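Local atomic coordinates of split-Soret cytochrome c (Desulfovibrio desulfuricans, PDB entry 1H21), a protein that carries two heme c groups per subunit in a heme-sharing homodimer, probably binds a [2Fe-2S] cluster, and may take part in sulfate reduction. Residues 141-146 against 226-231; 112-117 against 201-206; 84-89 against 145-150. All blocks are in the same frame, centred on the assembly; numbering follows the deposited sequence.

Contact 1: 141-146 against 226-231; sequences ASDSVL and IMDCTP. With HEC (heme c), chain F.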
loop_
_atom_site.group_PDB
_atom_site.type_symbol
_atom_site.label_atom_id
_atom_site.label_comp_id
_atom_site.label_asym_id
_atom_site.label_seq_id
_atom_site.Cartn_x
_atom_site.Cartn_y
_atom_site.Cartn_z
ATOM N N ALA A 141 -5.149 17.864 -9.432
ATOM C CA ALA A 141 -5.745 16.543 -9.405
ATOM C C ALA A 141 -4.624 15.617 -9.850
ATOM O O ALA A 141 -3.987 15.856 -10.876
ATOM C CB ALA A 141 -6.904 16.476 -10.372
ATOM N N SER A 142 -4.366 14.576 -9.077
ATOM C CA SER A 142 -3.295 13.647 -9.390
ATOM C C SER A 142 -3.643 12.627 -10.466
ATOM O O SER A 142 -2.805 12.291 -11.295
ATOM C CB SER A 142 -2.884 12.916 -8.113
ATOM O OG SER A 142 -4.017 12.317 -7.514
ATOM N N ASP A 143 -4.893 12.173 -10.461
ATOM C CA ASP A 143 -5.381 11.137 -11.374
ATOM C C ASP A 143 -4.649 9.831 -11.030
ATOM O O ASP A 143 -4.553 8.904 -11.831
ATOM C CB ASP A 143 -5.180 11.530 -12.843
ATOM C CG ASP A 143 -5.845 10.539 -13.833
ATOM O OD1 ASP A 143 -6.841 9.860 -13.481
ATOM O OD2 ASP A 143 -5.371 10.459 -14.989
ATOM N N SER A 144 -4.130 9.777 -9.805
ATOM C CA SER A 144 -3.404 8.616 -9.321
ATOM C C SER A 144 -3.426 8.545 -7.813
ATOM O O SER A 144 -3.246 9.532 -7.111
ATOM C CB SER A 144 -1.941 8.602 -9.806
ATOM O OG SER A 144 -1.196 7.486 -9.291
ATOM N N VAL A 145 -3.627 7.328 -7.347
ATOM C CA VAL A 145 -3.681 6.969 -5.954
ATOM C C VAL A 145 -2.245 6.659 -5.486
ATOM O O VAL A 145 -1.961 6.578 -4.283
ATOM C CB VAL A 145 -4.643 5.769 -5.873
ATOM C CG1 VAL A 145 -4.196 4.757 -4.892
ATOM C CG2 VAL A 145 -6.050 6.263 -5.576
ATOM N N LEU A 146 -1.330 6.602 -6.454
ATOM C CA LEU A 146 0.072 6.309 -6.206
ATOM C C LEU A 146 0.849 7.561 -5.863
ATOM O O LEU A 146 0.791 8.535 -6.599
ATOM C CB LEU A 146 0.679 5.640 -7.439
ATOM C CG LEU A 146 0.105 4.267 -7.803
ATOM C CD1 LEU A 146 0.842 3.694 -8.997
ATOM C CD2 LEU A 146 0.190 3.329 -6.583
ATOM N N ILE A 226 -7.844 -1.380 -10.654
ATOM C CA ILE A 226 -8.796 -0.438 -11.201
ATOM C C ILE A 226 -8.375 1.012 -11.046
ATOM O O ILE A 226 -9.199 1.899 -10.840
ATOM C CB ILE A 226 -10.213 -0.691 -10.686
ATOM C CG1 ILE A 226 -10.215 -0.786 -9.164
ATOM C CG2 ILE A 226 -10.777 -1.964 -11.341
ATOM C CD1 ILE A 226 -11.572 -1.175 -8.590
ATOM N N MET A 227 -7.066 1.233 -11.114
ATOM C CA MET A 227 -6.529 2.577 -11.062
ATOM C C MET A 227 -6.856 3.138 -12.450
ATOM O O MET A 227 -6.992 2.366 -13.413
ATOM C CB MET A 227 -5.012 2.541 -10.921
ATOM C CG MET A 227 -4.512 2.330 -9.535
ATOM S SD MET A 227 -2.755 2.386 -9.554
ATOM C CE MET A 227 -2.447 0.697 -10.291
ATOM N N ASP A 228 -7.009 4.453 -12.562
ATOM C CA ASP A 228 -7.289 5.021 -13.866
ATOM C C ASP A 228 -6.109 4.709 -14.777
ATOM O O ASP A 228 -4.944 4.926 -14.407
ATOM C CB ASP A 228 -7.516 6.516 -13.788
ATOM C CG ASP A 228 -7.959 7.068 -15.102
ATOM O OD1 ASP A 228 -8.918 6.520 -15.668
ATOM O OD2 ASP A 228 -7.320 7.992 -15.619
ATOM N N CYS A 229 -6.404 4.173 -15.955
ATOM C CA CYS A 229 -5.368 3.771 -16.896
ATOM C C CYS A 229 -4.647 4.887 -17.644
ATOM O O CYS A 229 -3.526 4.694 -18.107
ATOM C CB CYS A 229 -5.968 2.815 -17.901
ATOM S SG CYS A 229 -7.211 1.765 -17.171
ATOM N N THR A 230 -5.250 6.069 -17.690
ATOM C CA THR A 230 -4.723 7.201 -18.428
ATOM C C THR A 230 -3.252 7.623 -18.249
ATOM O O THR A 230 -2.499 7.751 -19.231
ATOM C CB THR A 230 -5.648 8.445 -18.206
ATOM O OG1 THR A 230 -6.991 8.121 -18.605
ATOM C CG2 THR A 230 -5.152 9.664 -19.012
ATOM N N PRO A 231 -2.801 7.800 -16.999
ATOM C CA PRO A 231 -1.409 8.230 -16.782
ATOM C C PRO A 231 -0.301 7.405 -17.414
ATOM O O PRO A 231 0.662 7.942 -17.982
ATOM C CB PRO A 231 -1.284 8.225 -15.259
ATOM C CG PRO A 231 -2.705 8.480 -14.797
ATOM C CD PRO A 231 -3.507 7.606 -15.719
HETATM FE FE HEC F . -1.375 -1.286 -16.953
HETATM C CHA HEC F . 0.770 -3.755 -17.905
HETATM C CHB HEC F . -3.832 -2.624 -18.786
HETATM C CHC HEC F . -3.487 0.734 -15.455
HETATM C CHD HEC F . 1.271 0.592 -15.866
HETATM N NA HEC F . -1.534 -2.893 -18.020
HETATM C C1A HEC F . -0.584 -3.874 -18.251
HETATM C C2A HEC F . -1.146 -4.978 -19.045
HETATM C C3A HEC F . -2.414 -4.616 -19.301
HETATM C C4A HEC F . -2.634 -3.328 -18.703
HETATM C CMA HEC F . -3.401 -5.420 -20.143
HETATM C CAA HEC F . -0.480 -6.250 -19.626
HETATM C CBA HEC F . 0.283 -6.157 -20.963
HETATM C CGA HEC F . 1.699 -5.635 -20.825
HETATM O O1A HEC F . 2.054 -4.708 -21.582
HETATM O O2A HEC F . 2.448 -6.155 -19.971
HETATM N NB HEC F . -3.261 -1.008 -17.105
HETATM C C1B HEC F . -4.123 -1.537 -18.015
HETATM C C2B HEC F . -5.443 -1.083 -17.836
HETATM C C3B HEC F . -5.442 -0.247 -16.739
HETATM C C4B HEC F . -4.029 -0.203 -16.324
HETATM C CMB HEC F . -6.582 -1.572 -18.706
HETATM C CAB HEC F . -6.506 0.458 -16.130
HETATM C CBB HEC F . -7.445 -0.122 -15.210
HETATM N NC HEC F . -1.186 0.290 -15.841
HETATM C C1C HEC F . -2.179 1.022 -15.275
HETATM C C2C HEC F . -1.637 2.141 -14.558
HETATM C C3C HEC F . -0.270 2.094 -14.698
HETATM C C4C HEC F . -0.011 0.960 -15.488
HETATM C CMC HEC F . -2.436 3.198 -13.774
HETATM C CAC HEC F . 0.709 2.935 -14.192
HETATM C CBC HEC F . 0.958 3.058 -12.759
HETATM N ND HEC F . 0.592 -1.509 -16.910
HETATM C C1D HEC F . 1.564 -0.569 -16.554
HETATM C C2D HEC F . 2.927 -1.060 -16.860
HETATM C C3D HEC F . 2.785 -2.343 -17.305
HETATM C C4D HEC F . 1.334 -2.624 -17.338
HETATM C CMD HEC F . 4.223 -0.301 -16.756
HETATM C CAD HEC F . 3.901 -3.338 -17.654
HETATM C CBD HEC F . 4.206 -3.457 -19.147
HETATM C CGD HEC F . 5.276 -4.483 -19.425
HETATM O O1D HEC F . 4.914 -5.659 -19.545
HETATM O O2D HEC F . 6.479 -4.142 -19.469
HETATM O O HOH W 1 -4.007 6.106 -11.835
#

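Contact 2: 112-117 against 201-206; sequences LFRWYE and PMQASV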
loop_
_atom_site.group_PDB
_atom_site.type_symbol
_atom_site.label_atom_id
_atom_site.label_comp_id
_atom_site.label_asym_id
_atom_site.label_seq_id
_atom_site.Cartn_x
_atom_site.Cartn_y
_atom_site.Cartn_z
ATOM N N LEU A 112 -13.504 6.570 -1.883
ATOM C CA LEU A 112 -12.345 7.253 -1.333
ATOM C C LEU A 112 -11.251 7.424 -2.396
ATOM O O LEU A 112 -10.770 8.537 -2.609
ATOM C CB LEU A 112 -11.819 6.470 -0.133
ATOM C CG LEU A 112 -10.605 7.049 0.565
ATOM C CD1 LEU A 112 -10.911 8.477 1.024
ATOM C CD2 LEU A 112 -10.236 6.126 1.727
ATOM N N PHE A 113 -10.917 6.340 -3.100
ATOM C CA PHE A 113 -9.885 6.355 -4.142
ATOM C C PHE A 113 -10.243 7.143 -5.423
ATOM O O PHE A 113 -9.415 7.910 -5.911
ATOM C CB PHE A 113 -9.439 4.926 -4.482
ATOM C CG PHE A 113 -8.570 4.280 -3.426
ATOM C CD1 PHE A 113 -8.494 4.804 -2.133
ATOM C CD2 PHE A 113 -7.838 3.140 -3.719
ATOM C CE1 PHE A 113 -7.705 4.205 -1.153
ATOM C CE2 PHE A 113 -7.045 2.532 -2.746
ATOM C CZ PHE A 113 -6.983 3.068 -1.461
ATOM N N ARG A 114 -11.449 6.958 -5.971
ATOM C CA ARG A 114 -11.881 7.690 -7.178
ATOM C C ARG A 114 -11.963 9.189 -6.874
ATOM O O ARG A 114 -11.611 10.034 -7.703
ATOM C CB ARG A 114 -13.237 7.183 -7.653
ATOM C CG ARG A 114 -13.178 5.798 -8.237
ATOM C CD ARG A 114 -14.534 5.226 -8.556
ATOM N NE ARG A 114 -14.421 3.812 -8.917
ATOM C CZ ARG A 114 -15.429 2.941 -8.965
ATOM N NH1 ARG A 114 -16.675 3.311 -8.675
ATOM N NH2 ARG A 114 -15.185 1.691 -9.335
ATOM N N TRP A 115 -12.377 9.512 -5.653
ATOM C CA TRP A 115 -12.491 10.890 -5.230
ATOM C C TRP A 115 -11.111 11.516 -5.275
ATOM O O TRP A 115 -10.932 12.605 -5.838
ATOM C CB TRP A 115 -13.070 10.947 -3.812
ATOM C CG TRP A 115 -12.846 12.256 -3.095
ATOM C CD1 TRP A 115 -13.567 13.412 -3.237
ATOM C CD2 TRP A 115 -11.805 12.545 -2.149
ATOM N NE1 TRP A 115 -13.032 14.403 -2.437
ATOM C CE2 TRP A 115 -11.950 13.895 -1.762
ATOM C CE3 TRP A 115 -10.762 11.791 -1.598
ATOM C CZ2 TRP A 115 -11.093 14.507 -0.853
ATOM C CZ3 TRP A 115 -9.911 12.400 -0.696
ATOM C CH2 TRP A 115 -10.081 13.748 -0.330
ATOM N N TYR A 116 -10.139 10.805 -4.698
ATOM C CA TYR A 116 -8.757 11.271 -4.648
ATOM C C TYR A 116 -8.173 11.549 -6.033
ATOM O O TYR A 116 -7.549 12.594 -6.242
ATOM C CB TYR A 116 -7.854 10.289 -3.893
ATOM C CG TYR A 116 -6.448 10.806 -3.712
ATOM C CD1 TYR A 116 -6.113 11.604 -2.623
ATOM C CD2 TYR A 116 -5.458 10.524 -4.649
ATOM C CE1 TYR A 116 -4.829 12.114 -2.476
ATOM C CE2 TYR A 116 -4.174 11.022 -4.511
ATOM C CZ TYR A 116 -3.866 11.818 -3.425
ATOM O OH TYR A 116 -2.594 12.339 -3.288
ATOM N N GLU A 117 -8.388 10.635 -6.974
ATOM C CA GLU A 117 -7.865 10.823 -8.326
ATOM C C GLU A 117 -8.345 12.113 -9.023
ATOM O O GLU A 117 -7.562 12.778 -9.710
ATOM C CB GLU A 117 -8.245 9.645 -9.218
ATOM C CG GLU A 117 -7.697 8.269 -8.838
ATOM C CD GLU A 117 -8.118 7.203 -9.853
ATOM O OE1 GLU A 117 -9.176 7.372 -10.509
ATOM O OE2 GLU A 117 -7.385 6.207 -10.028
ATOM N N PRO A 201 -18.808 7.192 -9.795
ATOM C CA PRO A 201 -18.931 6.117 -10.783
ATOM C C PRO A 201 -17.567 5.567 -11.223
ATOM O O PRO A 201 -16.513 6.158 -10.928
ATOM C CB PRO A 201 -19.663 6.812 -11.933
ATOM C CG PRO A 201 -19.189 8.252 -11.818
ATOM C CD PRO A 201 -19.244 8.491 -10.347
ATOM N N MET A 202 -17.575 4.424 -11.899
ATOM C CA MET A 202 -16.321 3.859 -12.370
ATOM C C MET A 202 -15.663 4.839 -13.359
ATOM O O MET A 202 -16.364 5.607 -14.047
ATOM C CB MET A 202 -16.559 2.498 -13.039
ATOM C CG MET A 202 -15.316 1.882 -13.658
ATOM S SD MET A 202 -15.481 0.161 -14.052
ATOM C CE MET A 202 -15.218 -0.540 -12.400
ATOM N N GLN A 203 -14.326 4.812 -13.408
ATOM C CA GLN A 203 -13.572 5.671 -14.306
ATOM C C GLN A 203 -13.838 5.273 -15.756
ATOM O O GLN A 203 -14.050 4.099 -16.066
ATOM C CB GLN A 203 -12.062 5.602 -14.019
ATOM C CG GLN A 203 -11.650 5.940 -12.608
ATOM C CD GLN A 203 -11.383 4.696 -11.798
ATOM O OE1 GLN A 203 -12.153 3.756 -11.819
ATOM N NE2 GLN A 203 -10.304 4.685 -11.070
ATOM N N ALA A 204 -13.786 6.258 -16.642
ATOM C CA ALA A 204 -14.031 6.047 -18.061
ATOM C C ALA A 204 -13.110 5.016 -18.669
ATOM O O ALA A 204 -13.561 4.036 -19.258
ATOM C CB ALA A 204 -13.890 7.360 -18.808
ATOM N N SER A 205 -11.809 5.249 -18.532
ATOM C CA SER A 205 -10.811 4.338 -19.086
ATOM C C SER A 205 -10.950 2.930 -18.506
ATOM O O SER A 205 -10.944 1.947 -19.255
ATOM C CB SER A 205 -9.405 4.887 -18.852
ATOM O OG SER A 205 -9.124 4.928 -17.474
ATOM N N VAL A 206 -11.139 2.840 -17.187
ATOM C CA VAL A 206 -11.290 1.547 -16.524
ATOM C C VAL A 206 -12.433 0.747 -17.132
ATOM O O VAL A 206 -12.280 -0.440 -17.441
ATOM C CB VAL A 206 -11.516 1.710 -15.021
ATOM C CG1 VAL A 206 -11.586 0.350 -14.360
ATOM C CG2 VAL A 206 -10.404 2.537 -14.413
#

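Contact 3: 84-89 against 145-150; sequences TICGAL and VLCHIS. Unlike the reference sequence in segment 84-89: Cys86 (reference Tyr). With HEC (heme c), chain H.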
loop_
_atom_site.group_PDB
_atom_site.type_symbol
_atom_site.label_atom_id
_atom_site.label_comp_id
_atom_site.label_asym_id
_atom_site.label_seq_id
_atom_site.Cartn_x
_atom_site.Cartn_y
_atom_site.Cartn_z
ATOM N N THR A 84 4.632 4.115 -3.521
ATOM C CA THR A 84 3.501 3.322 -4.003
ATOM C C THR A 84 2.186 3.977 -3.529
ATOM O O THR A 84 1.999 5.180 -3.705
ATOM C CB THR A 84 3.610 1.802 -3.584
ATOM O OG1 THR A 84 3.496 1.650 -2.155
ATOM C CG2 THR A 84 4.960 1.205 -4.058
ATOM N N ILE A 85 1.290 3.209 -2.921
ATOM C CA ILE A 85 0.026 3.739 -2.441
ATOM C C ILE A 85 0.257 4.936 -1.514
ATOM O O ILE A 85 1.163 4.901 -0.671
ATOM C CB ILE A 85 -0.756 2.629 -1.681
ATOM C CG1 ILE A 85 -2.089 3.164 -1.144
ATOM C CG2 ILE A 85 0.072 2.108 -0.540
ATOM C CD1 ILE A 85 -3.043 3.671 -2.201
ATOM N N CYS A 86 -0.506 6.015 -1.697
ATOM C CA CYS A 86 -0.360 7.158 -0.802
ATOM C C CYS A 86 -0.764 6.755 0.615
ATOM O O CYS A 86 -1.857 6.238 0.839
ATOM C CB CYS A 86 -1.140 8.365 -1.311
ATOM S SG CYS A 86 0.021 9.638 -1.932
ATOM N N GLY A 87 0.177 6.890 1.541
ATOM C CA GLY A 87 -0.042 6.499 2.923
ATOM C C GLY A 87 -1.337 6.946 3.578
ATOM O O GLY A 87 -1.947 6.207 4.358
ATOM N N ALA A 88 -1.737 8.183 3.303
ATOM C CA ALA A 88 -2.965 8.702 3.878
ATOM C C ALA A 88 -4.130 7.848 3.425
ATOM O O ALA A 88 -5.014 7.518 4.217
ATOM C CB ALA A 88 -3.177 10.140 3.460
ATOM N N LEU A 89 -4.103 7.442 2.160
ATOM C CA LEU A 89 -5.166 6.625 1.590
ATOM C C LEU A 89 -5.227 5.247 2.235
ATOM O O LEU A 89 -6.313 4.749 2.567
ATOM C CB LEU A 89 -5.015 6.505 0.075
ATOM C CG LEU A 89 -5.253 7.731 -0.809
ATOM C CD1 LEU A 89 -5.225 7.249 -2.238
ATOM C CD2 LEU A 89 -6.590 8.355 -0.556
ATOM N N VAL A 145 -3.627 7.328 -7.347
ATOM C CA VAL A 145 -3.681 6.969 -5.954
ATOM C C VAL A 145 -2.245 6.659 -5.486
ATOM O O VAL A 145 -1.961 6.578 -4.283
ATOM C CB VAL A 145 -4.643 5.769 -5.873
ATOM C CG1 VAL A 145 -4.196 4.757 -4.892
ATOM C CG2 VAL A 145 -6.050 6.263 -5.576
ATOM N N LEU A 146 -1.330 6.602 -6.454
ATOM C CA LEU A 146 0.072 6.309 -6.206
ATOM C C LEU A 146 0.849 7.561 -5.863
ATOM O O LEU A 146 0.791 8.535 -6.599
ATOM C CB LEU A 146 0.679 5.640 -7.439
ATOM C CG LEU A 146 0.105 4.267 -7.803
ATOM C CD1 LEU A 146 0.842 3.694 -8.997
ATOM C CD2 LEU A 146 0.190 3.329 -6.583
ATOM N N CYS A 147 1.566 7.519 -4.742
ATOM C CA CYS A 147 2.402 8.610 -4.233
ATOM C C CYS A 147 3.427 9.160 -5.235
ATOM O O CYS A 147 3.638 10.370 -5.321
ATOM C CB CYS A 147 3.158 8.098 -3.014
ATOM S SG CYS A 147 3.206 9.173 -1.621
ATOM N N HIS A 148 4.101 8.272 -5.965
ATOM C CA HIS A 148 5.091 8.714 -6.940
ATOM C C HIS A 148 4.476 9.639 -7.956
ATOM O O HIS A 148 5.032 10.698 -8.237
ATOM C CB HIS A 148 5.744 7.568 -7.716
ATOM C CG HIS A 148 6.576 8.051 -8.872
ATOM N ND1 HIS A 148 7.753 8.747 -8.735
ATOM C CD2 HIS A 148 6.317 8.041 -10.204
ATOM C CE1 HIS A 148 8.152 9.139 -9.950
ATOM N NE2 HIS A 148 7.317 8.735 -10.883
ATOM N N ILE A 149 3.362 9.206 -8.540
ATOM C CA ILE A 149 2.651 9.987 -9.544
ATOM C C ILE A 149 2.029 11.276 -9.009
ATOM O O ILE A 149 2.100 12.318 -9.638
ATOM C CB ILE A 149 1.571 9.143 -10.214
ATOM C CG1 ILE A 149 2.233 7.949 -10.895
ATOM C CG2 ILE A 149 0.838 9.961 -11.268
ATOM C CD1 ILE A 149 1.306 7.135 -11.703
ATOM N N SER A 150 1.393 11.178 -7.857
ATOM C CA SER A 150 0.758 12.313 -7.206
ATOM C C SER A 150 1.800 13.400 -6.881
ATOM O O SER A 150 1.695 14.545 -7.351
ATOM C CB SER A 150 0.061 11.814 -5.922
ATOM O OG SER A 150 -0.499 12.857 -5.148
HETATM FE FE HEC H . 7.828 8.376 -12.765
HETATM C CHA HEC H . 6.089 11.196 -13.238
HETATM C CHB HEC H . 10.764 10.189 -12.571
HETATM C CHC HEC H . 9.459 5.607 -11.650
HETATM C CHD HEC H . 5.212 6.484 -13.709
HETATM N NA HEC H . 8.282 10.288 -12.952
HETATM C C1A HEC H . 7.405 11.343 -12.979
HETATM C C2A HEC H . 8.063 12.629 -12.835
HETATM C C3A HEC H . 9.433 12.346 -12.800
HETATM C C4A HEC H . 9.551 10.880 -12.873
HETATM C CMA HEC H . 10.602 13.318 -12.620
HETATM C CAA HEC H . 7.396 14.017 -12.797
HETATM C CBA HEC H . 7.272 14.693 -14.163
HETATM C CGA HEC H . 6.024 14.320 -14.952
HETATM O O1A HEC H . 6.134 13.945 -16.138
HETATM O O2A HEC H . 4.920 14.447 -14.395
HETATM N NB HEC H . 9.744 7.968 -12.278
HETATM C C1B HEC H . 10.845 8.822 -12.288
HETATM C C2B HEC H . 12.054 8.164 -11.751
HETATM C C3B HEC H . 11.631 6.901 -11.366
HETATM C C4B HEC H . 10.222 6.785 -11.748
HETATM C CMB HEC H . 13.496 8.729 -11.677
HETATM C CAB HEC H . 12.414 5.912 -10.747
HETATM C CBB HEC H . 13.071 6.173 -9.468
HETATM N NC HEC H . 7.334 6.463 -12.615
HETATM C C1C HEC H . 8.117 5.452 -12.068
HETATM C C2C HEC H . 7.376 4.202 -12.070
HETATM C C3C HEC H . 6.118 4.420 -12.647
HETATM C C4C HEC H . 6.166 5.826 -13.006
HETATM C CMC HEC H . 7.970 2.854 -11.603
HETATM C CAC HEC H . 5.141 3.447 -12.988
HETATM C CBC HEC H . 4.378 2.597 -12.038
HETATM N ND HEC H . 6.102 8.793 -13.453
HETATM C C1D HEC H . 5.174 7.891 -13.921
HETATM C C2D HEC H . 3.976 8.587 -14.324
HETATM C C3D HEC H . 4.137 9.899 -14.101
HETATM C C4D HEC H . 5.479 10.015 -13.541
HETATM C CMD HEC H . 2.727 7.936 -14.855
HETATM C CAD HEC H . 3.105 11.000 -14.403
HETATM C CBD HEC H . 3.302 11.602 -15.786
HETATM C CGD HEC H . 2.312 12.721 -16.084
HETATM O O1D HEC H . 2.487 13.851 -15.557
HETATM O O2D HEC H . 1.345 12.455 -16.842
#

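Contact 1: 141-146 against 226-231
Asp143 and Asp228 bring their carboxylates together, with Asp143 OD1 only 2.9 Å from Asp228 OD2. As unprotonated carboxylates both would offer only acceptors; the two planes are turned 45° apart. CG of Asp143 lies anti to the backbone N (chi1 -173°), and beyond it OD2 rests 3.3 Å from CG of Pro231. At the other end of the contact the side chains of Leu146 and Met227 cross at about a right angle, Leu146 CG lying 3.8 Å from Met227 SD. CD1 of Leu146 also meets the heme c of chain F, 3.8 Å from its CBC. Between these two ends a water donates to both backbones, at 2.9 Å to Asp143 O and 3.0 Å to Asp228 O. Further out, Ser205 OG and Asp228 OD1 form a hydrogen bond modelled doubtfully short, and Thr230 OG1 adds a weak bond to Asp228 OD2. Ser144 OG accepts from Leu146 N in an ST turn that shapes the approach to helix 147-158. Next to Asp228, Cys229 SG is joined covalently to CAB of the same heme at 1.8 Å. The segment 226-231 is thus tied to the porphyrin and held against 141-146 by water and apolar packing. Two acidic groups this close probably raise the proton affinity of one another, so one of them may be protonated.

Contact 2: 112-117 against 201-206
Arg114, on helix 102-118, and Gln203, in the turn leading into helix 204-213, mark the closest backbone approach, with CA atoms 7.6 Å apart, a gap bridged by side chains from the helix and the polar end of Gln203. A hydrogen bond runs from Gln203 NE2 to Glu117 OE1, 3.0 Å long with an angle of 152° at the hydrogen. It reaches OE1 on the syn side but well out of the carboxylate plane, and the two side chains cross at about a right angle. Gln203 is bent at chi2 (100°), which swings CD out of an extended course. NE2 has a second acceptor, the backbone oxygen of Ile226, while Glu117 OE2 receives the backbone N-H of Asp228, so amide and carboxylate both lead on to the heme-binding segment 226-231. Arg114 is extended from CG to NE and runs up to the backbone of 201-202, crossing the side chains of Met202 and Gln203 at a slant. Its CD lies 3.2 Å from Pro201 O, and CA of Met202 stands 3.6 Å above the plane of the guanidinium, over its centre. Met202 CE comes within 3.8 Å of Arg114 NH2. NH1 is hydrogen-bonded to the backbone oxygen of Phe200. The side of helix 102-118 thus packs on the loop that leads into helix 204-213 and ends at its N-cap, Gln203; the second half of that helix carries Cys209, Cys212 and His213, a CXXCH heme c attachment motif.

Contact 3: 84-89 against 145-150
A single antiparallel bridge, Ile85 facing Leu146 as a non-hydrogen-bonded pair, sets the N-termini of helices 87-99 and 147-158 side by side and brings together Cys86 and Cys147, two inferred ligands of the [2Fe-2S] cluster. Two backbone bonds flank the bridge. Cys147 N donates to Thr84 O at 2.6 Å and Cys86 N to Val145 O at 3.0 Å, each with 157° at the hydrogen. With the backbones pinned in this way, Cys86 SG and Cys147 SG stand 3.2 Å apart, too far for a disulfide. Cys171 and Cys44, the other inferred ligands, lie close to Cys147, their side chains about 5 and 6 Å from its own. Leu89 CD1 packs on Val145 CG2 at 3.6 Å, with Phe113 of helix 102-118 touching both residues. One residue beyond Cys147, His148 turns away from 84-89: CG is anti to the backbone N (chi1 170°), and NE2 binds the iron of the heme c of chain H at 2.0 Å. His233 of the second subunit is the other axial ligand, and Lys224 O of that subunit is hydrogen-bonded to His148 ND1. Ile149 adds apolar cover, its CD1 lying 3.5 Å from the methyl CMD of this heme. Together with the iron bond, the ND1 bond would limit rotation of the imidazole, and it would make NE2 a somewhat stronger donor to iron. Consecutive residues therefore serve two redox centres: Cys147 probably the cluster of its own subunit, His148 the heme shared with its partner, which is consistent with a short path for electrons between them.

Contacts 1 and 2 have centres 8 Å apart, contacts 1 and 3 10 Å, and contacts 2 and 3 14 Å. Along the chain the segments run 84-89, 112-117, 141-146 overlapping 145-150, 201-206 and 226-231, so contact 2 crosses both others, while contacts 1 and 3 share Val145 and Leu146. Helix 102-118, part of contact 2, touches both others: Glu117 O is probably bonded to Asp143 N, 2.8 Å away, and Tyr116 OH probably to Ser150 OG, also 2.8 Å away. All three contacts touch the second subunit. Together they join helices 87-99, 102-118 and 147-158 to the C-terminal heme-binding segments at the dimer interface.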